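Local coordinates for protein glycosyl hydrolase 25 (Streptococcus pneumoniae, PDB 4FF5) that probably hydrolyses glycosidic bonds of cell-wall peptidoglycan, as a family 25 glycosyl hydrolase, and participates in host-cell invasion, at residues D51-D56 with L244-I249; P207-D212 with I228-S233. All coordinates share one frame; numbering follows the deposited sequence.

The two contacts, with centres about 10 Å apart, share one sheet, in which strand 244-249 of contact 1 is the antiparallel neighbour of strand 228-232 of contact 2, with Tyr231 N and Ile246 O 2.9 Å apart, a probable hydrogen bond. Contact 1 closes the curled sheet by joining its first and last strands; contact 2, nested within the loop that contact 1 closes, ties the loop after strand 203-207 to strand 228-232. A polar thread joins them, since Asp56 OD1 lies 2.9 Å from Gln230 NE2, a probable hydrogen bond. Asp56 stands at the C-terminal side of the first strand, where TIM-barrel hydrolases of this family carry their active site.

Contact 1: residues D51-D56 with L244-I249; sequences DKPIID and LDINVI
Asp56 reaches across to Asp245 and Asn247 with its CG in the crowded position between its own N and carbonyl carbon (chi1 62°). Asp56 OD2 comes within 2.5 Å of Asp245 OD1, a spacing suggesting that one of these acids carries a proton. Asn247 ND2 gives Asp56 OD1 a nearly straight bond of 2.9 Å (173°), entering on the anti lone pair and in the amide plane, although the two flat groups are turned 50° apart. The same ND2 also donates to Ile54 O from above the carbonyl plane. Ile54 O is gripped twice, for Asn247 N also meets it, at 2.7 Å, almost along the C=O axis. An asparagine suits this place because its amide can serve both acceptors while Trp205 NE1 holds its OD1.

On the other face, branched, buried Ile55 and Ile246 suit their places by meeting methyl to methyl, Ile55 CG2 touching Ile246 CD1 at 3.8 Å, and Pro53 CB presses tightly on Ile246 CG2 at 3.3 Å. The antiparallel pairing Ile54-Asn247 and Ile55-Ile246 closes the barrel, as expected of the family 25 (beta/alpha)5beta3 fold with its antiparallel last strand. Strand 77-84 flanks the first strand, strand 228-232 the last, and helix 255-263 packs against Ile54 and Ile249.

Contact 2: residues P207-D212 with I228-S233; sequences PSYGSD and IHQYTS
The carboxylate of Asp212 takes three hydrogen bonds from the end of the opposing segment. Asp212 OD1 receives Ser233 N at 2.8 Å on the syn lone pair and Thr232 OG1 at 2.7 Å nearly along the C-O axis. Asp212 OD2 receives Ser233 OG at 2.6 Å, again on a syn lone pair. Ser233 can reach because its hydroxyl sits between its own N and carbonyl carbon (chi1 70°), and an aspartate suits the spot since it offers two acceptors side by side. Tyr209 OH donates to Gln230 OE1 at 2.5 Å from above the carbonyl plane; Gln230, extended beyond CG, runs alongside the ring, and its OE1 is also bonded to Tyr185 OH.

Asp212 is brought into place by a type II' beta turn, Tyr209 to Asp212, whose positive-phi second position is filled by Gly210. The turn follows barrel strand 203-207, and Pro207 and Gln230 continue the parallel pairing of the TIM fold, with Ser208 N bonded to Gln230 O at 2.9 Å. Ser208 O in turn takes the ring N-H of His229 NE2 at 2.9 Å (165°), on a lone pair and close to the imidazole plane.

Ser233 N lies over the centre of one face of the Tyr209 ring, 3.9 Å above it, while Gln230 O meets the ring's edge. Tyr231 CB, of the same segment as His229, lies over one face of the His229 ring, toward its rim.

Contact 1: residues D51-D56 with L244-I249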
loop_
_atom_site.group_PDB
_atom_site.type_symbol
_atom_site.label_atom_id
_atom_site.label_comp_id
_atom_site.label_asym_id
_atom_site.label_seq_id
_atom_site.Cartn_x
_atom_site.Cartn_y
_atom_site.Cartn_z
ATOM N N ASP A 51 -7.617 0.001 -16.766
ATOM C CA ASP A 51 -7.823 1.450 -16.652
ATOM C C ASP A 51 -8.713 1.890 -15.480
ATOM O O ASP A 51 -8.979 3.075 -15.297
ATOM C CB ASP A 51 -8.269 2.044 -17.984
ATOM C CG ASP A 51 -7.182 1.941 -19.054
ATOM O OD1 ASP A 51 -5.969 1.934 -18.710
ATOM O OD2 ASP A 51 -7.540 1.859 -20.242
ATOM N N LYS A 52 -9.142 0.927 -14.671
ATOM C CA LYS A 52 -9.832 1.229 -13.435
ATOM C C LYS A 52 -8.760 1.527 -12.371
ATOM O O LYS A 52 -7.636 1.029 -12.461
ATOM C CB LYS A 52 -10.732 0.062 -13.034
ATOM C CG LYS A 52 -12.061 0.049 -13.786
ATOM C CD LYS A 52 -12.571 -1.363 -14.019
ATOM C CE LYS A 52 -13.934 -1.390 -14.710
ATOM N NZ LYS A 52 -14.098 -0.307 -15.719
ATOM N N PRO A 53 -9.096 2.365 -11.380
ATOM C CA PRO A 53 -8.062 2.835 -10.455
ATOM C C PRO A 53 -7.610 1.761 -9.456
ATOM O O PRO A 53 -8.310 0.762 -9.254
ATOM C CB PRO A 53 -8.764 3.966 -9.709
ATOM C CG PRO A 53 -10.199 3.608 -9.745
ATOM C CD PRO A 53 -10.420 2.938 -11.073
ATOM N N ILE A 54 -6.437 1.975 -8.865
ATOM C CA ILE A 54 -5.947 1.160 -7.756
ATOM C C ILE A 54 -6.278 1.891 -6.450
ATOM O O ILE A 54 -5.968 3.079 -6.299
ATOM C CB ILE A 54 -4.423 0.927 -7.863
ATOM C CG1 ILE A 54 -4.093 0.095 -9.129
ATOM C CG2 ILE A 54 -3.860 0.308 -6.580
ATOM C CD1 ILE A 54 -2.683 0.347 -9.642
ATOM N N ILE A 55 -6.914 1.184 -5.515
ATOM C CA ILE A 55 -7.227 1.770 -4.220
ATOM C C ILE A 55 -6.304 1.235 -3.121
ATOM O O ILE A 55 -5.641 0.198 -3.276
ATOM C CB ILE A 55 -8.714 1.553 -3.819
ATOM C CG1 ILE A 55 -8.985 0.059 -3.548
ATOM C CG2 ILE A 55 -9.636 2.146 -4.888
ATOM C CD1 ILE A 55 -10.395 -0.237 -3.040
ATOM N N ASP A 56 -6.218 1.999 -2.037
ATOM C CA ASP A 56 -5.666 1.493 -0.787
ATOM C C ASP A 56 -6.694 1.724 0.322
ATOM O O ASP A 56 -7.439 2.720 0.307
ATOM C CB ASP A 56 -4.258 2.034 -0.473
ATOM C CG ASP A 56 -4.220 3.551 -0.291
ATOM O OD1 ASP A 56 -3.940 4.269 -1.281
ATOM O OD2 ASP A 56 -4.480 4.020 0.846
ATOM N N LEU A 244 -12.008 7.652 -0.418
ATOM C CA LEU A 244 -11.012 6.609 -0.667
ATOM C C LEU A 244 -9.711 7.177 -1.217
ATOM O O LEU A 244 -9.712 8.088 -2.071
ATOM C CB LEU A 244 -11.535 5.580 -1.675
ATOM C CG LEU A 244 -12.491 4.485 -1.213
ATOM C CD1 LEU A 244 -12.993 3.697 -2.415
ATOM C CD2 LEU A 244 -11.787 3.587 -0.204
ATOM N N ASP A 245 -8.606 6.607 -0.753
ATOM C CA ASP A 245 -7.319 6.849 -1.379
ATOM C C ASP A 245 -7.314 6.188 -2.743
ATOM O O ASP A 245 -7.522 4.964 -2.832
ATOM C CB ASP A 245 -6.188 6.205 -0.571
ATOM C CG ASP A 245 -5.910 6.898 0.761
ATOM O OD1 ASP A 245 -5.147 6.312 1.576
ATOM O OD2 ASP A 245 -6.431 8.003 1.016
ATOM N N ILE A 246 -6.999 6.962 -3.791
ATOM C CA ILE A 246 -6.920 6.413 -5.142
ATOM C C ILE A 246 -5.527 6.616 -5.717
ATOM O O ILE A 246 -4.880 7.650 -5.488
ATOM C CB ILE A 246 -7.947 7.018 -6.141
ATOM C CG1 ILE A 246 -9.317 7.199 -5.494
ATOM C CG2 ILE A 246 -8.000 6.162 -7.409
ATOM C CD1 ILE A 246 -9.973 5.918 -5.038
ATOM N N ASN A 247 -5.100 5.594 -6.445
ATOM C CA ASN A 247 -3.774 5.493 -7.007
ATOM C C ASN A 247 -3.851 5.189 -8.495
ATOM O O ASN A 247 -4.822 4.580 -8.989
ATOM C CB ASN A 247 -3.010 4.356 -6.304
ATOM C CG ASN A 247 -3.000 4.510 -4.799
ATOM O OD1 ASN A 247 -2.166 5.216 -4.251
ATOM N ND2 ASN A 247 -3.963 3.881 -4.123
ATOM N N VAL A 248 -2.812 5.577 -9.215
ATOM C CA VAL A 248 -2.679 5.159 -10.611
ATOM C C VAL A 248 -1.220 4.743 -10.878
ATOM O O VAL A 248 -0.303 5.272 -10.263
ATOM C CB VAL A 248 -3.182 6.281 -11.559
ATOM C CG1 VAL A 248 -2.232 7.477 -11.530
ATOM C CG2 VAL A 248 -3.354 5.769 -12.980
ATOM N N ILE A 249 -1.021 3.755 -11.751
ATOM C CA ILE A 249 0.315 3.484 -12.306
ATOM C C ILE A 249 0.833 4.787 -12.976
ATOM O O ILE A 249 0.089 5.468 -13.686
ATOM C CB ILE A 249 0.271 2.322 -13.337
ATOM C CG1 ILE A 249 -0.156 0.977 -12.699
ATOM C CG2 ILE A 249 1.603 2.174 -14.081
ATOM C CD1 ILE A 249 0.631 0.548 -11.478
HETATM O O HOH W 1 -8.823 4.701 1.458
#

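Contact 2: residues P207-D212 with I228-S233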
loop_
_atom_site.group_PDB
_atom_site.type_symbol
_atom_site.label_atom_id
_atom_site.label_comp_id
_atom_site.label_asym_id
_atom_site.label_seq_id
_atom_site.Cartn_x
_atom_site.Cartn_y
_atom_site.Cartn_z
ATOM N N PRO A 207 2.824 9.765 -2.840
ATOM C CA PRO A 207 1.604 10.576 -2.815
ATOM C C PRO A 207 1.826 11.996 -3.366
ATOM O O PRO A 207 2.870 12.604 -3.119
ATOM C CB PRO A 207 1.268 10.645 -1.328
ATOM C CG PRO A 207 2.631 10.596 -0.639
ATOM C CD PRO A 207 3.478 9.687 -1.508
ATOM N N SER A 208 0.848 12.517 -4.104
ATOM C CA SER A 208 0.837 13.955 -4.429
ATOM C C SER A 208 -0.594 14.340 -4.781
ATOM O O SER A 208 -1.114 13.881 -5.786
ATOM C CB SER A 208 1.769 14.257 -5.604
ATOM O OG SER A 208 1.776 15.640 -5.908
ATOM N N TYR A 209 -1.231 15.146 -3.923
ATOM C CA TYR A 209 -2.675 15.372 -4.018
ATOM C C TYR A 209 -3.127 16.655 -4.696
ATOM O O TYR A 209 -4.319 16.799 -4.973
ATOM C CB TYR A 209 -3.342 15.351 -2.636
ATOM C CG TYR A 209 -3.224 14.069 -1.832
ATOM C CD1 TYR A 209 -2.752 12.882 -2.404
ATOM C CD2 TYR A 209 -3.594 14.055 -0.482
ATOM C CE1 TYR A 209 -2.634 11.721 -1.648
ATOM C CE2 TYR A 209 -3.504 12.894 0.276
ATOM C CZ TYR A 209 -3.021 11.731 -0.316
ATOM O OH TYR A 209 -2.922 10.592 0.450
ATOM N N GLY A 210 -2.201 17.584 -4.942
ATOM C CA GLY A 210 -2.581 18.964 -5.244
ATOM C C GLY A 210 -3.491 19.465 -4.134
ATOM O O GLY A 210 -3.122 19.437 -2.964
ATOM N N SER A 211 -4.696 19.890 -4.512
ATOM C CA SER A 211 -5.708 20.394 -3.573
ATOM C C SER A 211 -6.511 19.281 -2.883
ATOM O O SER A 211 -7.288 19.557 -1.949
ATOM C CB SER A 211 -6.693 21.314 -4.305
ATOM O OG SER A 211 -7.569 20.548 -5.124
ATOM N N ASP A 212 -6.337 18.039 -3.354
ATOM C CA ASP A 212 -7.051 16.868 -2.826
ATOM C C ASP A 212 -8.557 16.906 -3.155
ATOM O O ASP A 212 -9.412 16.826 -2.269
ATOM C CB ASP A 212 -6.826 16.715 -1.322
ATOM C CG ASP A 212 -6.872 15.270 -0.876
ATOM O OD1 ASP A 212 -7.035 14.382 -1.733
ATOM O OD2 ASP A 212 -6.751 15.016 0.333
ATOM N N ILE A 228 4.039 4.098 -9.010
ATOM C CA ILE A 228 2.626 4.284 -8.664
ATOM C C ILE A 228 2.474 5.578 -7.840
ATOM O O ILE A 228 3.351 5.939 -7.056
ATOM C CB ILE A 228 2.055 3.000 -7.980
ATOM C CG1 ILE A 228 0.566 3.154 -7.608
ATOM C CG2 ILE A 228 2.948 2.527 -6.831
ATOM C CD1 ILE A 228 -0.161 1.836 -7.371
ATOM N N HIS A 229 1.364 6.267 -8.083
ATOM C CA HIS A 229 1.099 7.611 -7.589
ATOM C C HIS A 229 -0.210 7.642 -6.842
ATOM O O HIS A 229 -1.283 7.343 -7.392
ATOM C CB HIS A 229 1.114 8.574 -8.780
ATOM C CG HIS A 229 0.532 9.944 -8.507
ATOM N ND1 HIS A 229 -0.060 10.672 -9.476
ATOM C CD2 HIS A 229 0.486 10.725 -7.339
ATOM C CE1 HIS A 229 -0.484 11.840 -8.964
ATOM N NE2 HIS A 229 -0.143 11.879 -7.660
ATOM N N GLN A 230 -0.140 7.995 -5.568
ATOM C CA GLN A 230 -1.341 8.187 -4.789
ATOM C C GLN A 230 -1.853 9.608 -5.021
ATOM O O GLN A 230 -1.254 10.569 -4.522
ATOM C CB GLN A 230 -1.048 7.987 -3.317
ATOM C CG GLN A 230 -2.325 7.807 -2.499
ATOM C CD GLN A 230 -2.017 7.700 -1.030
ATOM O OE1 GLN A 230 -1.526 8.674 -0.414
ATOM N NE2 GLN A 230 -2.338 6.541 -0.432
ATOM N N TYR A 231 -2.941 9.760 -5.778
ATOM C CA TYR A 231 -3.290 11.108 -6.255
ATOM C C TYR A 231 -4.342 11.884 -5.455
ATOM O O TYR A 231 -4.490 13.093 -5.641
ATOM C CB TYR A 231 -3.609 11.117 -7.760
ATOM C CG TYR A 231 -4.907 10.437 -8.197
ATOM C CD1 TYR A 231 -6.137 11.078 -8.074
ATOM C CD2 TYR A 231 -4.881 9.169 -8.788
ATOM C CE1 TYR A 231 -7.321 10.473 -8.501
ATOM C CE2 TYR A 231 -6.051 8.555 -9.227
ATOM C CZ TYR A 231 -7.256 9.208 -9.095
ATOM O OH TYR A 231 -8.405 8.583 -9.542
ATOM N N THR A 232 -5.080 11.193 -4.581
ATOM C CA THR A 232 -6.075 11.840 -3.729
ATOM C C THR A 232 -6.385 10.954 -2.519
ATOM O O THR A 232 -6.187 9.732 -2.571
ATOM C CB THR A 232 -7.381 12.176 -4.513
ATOM O OG1 THR A 232 -8.240 12.966 -3.701
ATOM C CG2 THR A 232 -8.120 10.908 -4.958
ATOM N N SER A 233 -6.829 11.578 -1.431
ATOM C CA SER A 233 -7.398 10.849 -0.294
ATOM C C SER A 233 -8.924 10.973 -0.269
ATOM O O SER A 233 -9.576 10.510 0.670
ATOM C CB SER A 233 -6.793 11.354 1.025
ATOM O OG SER A 233 -7.238 12.666 1.356
#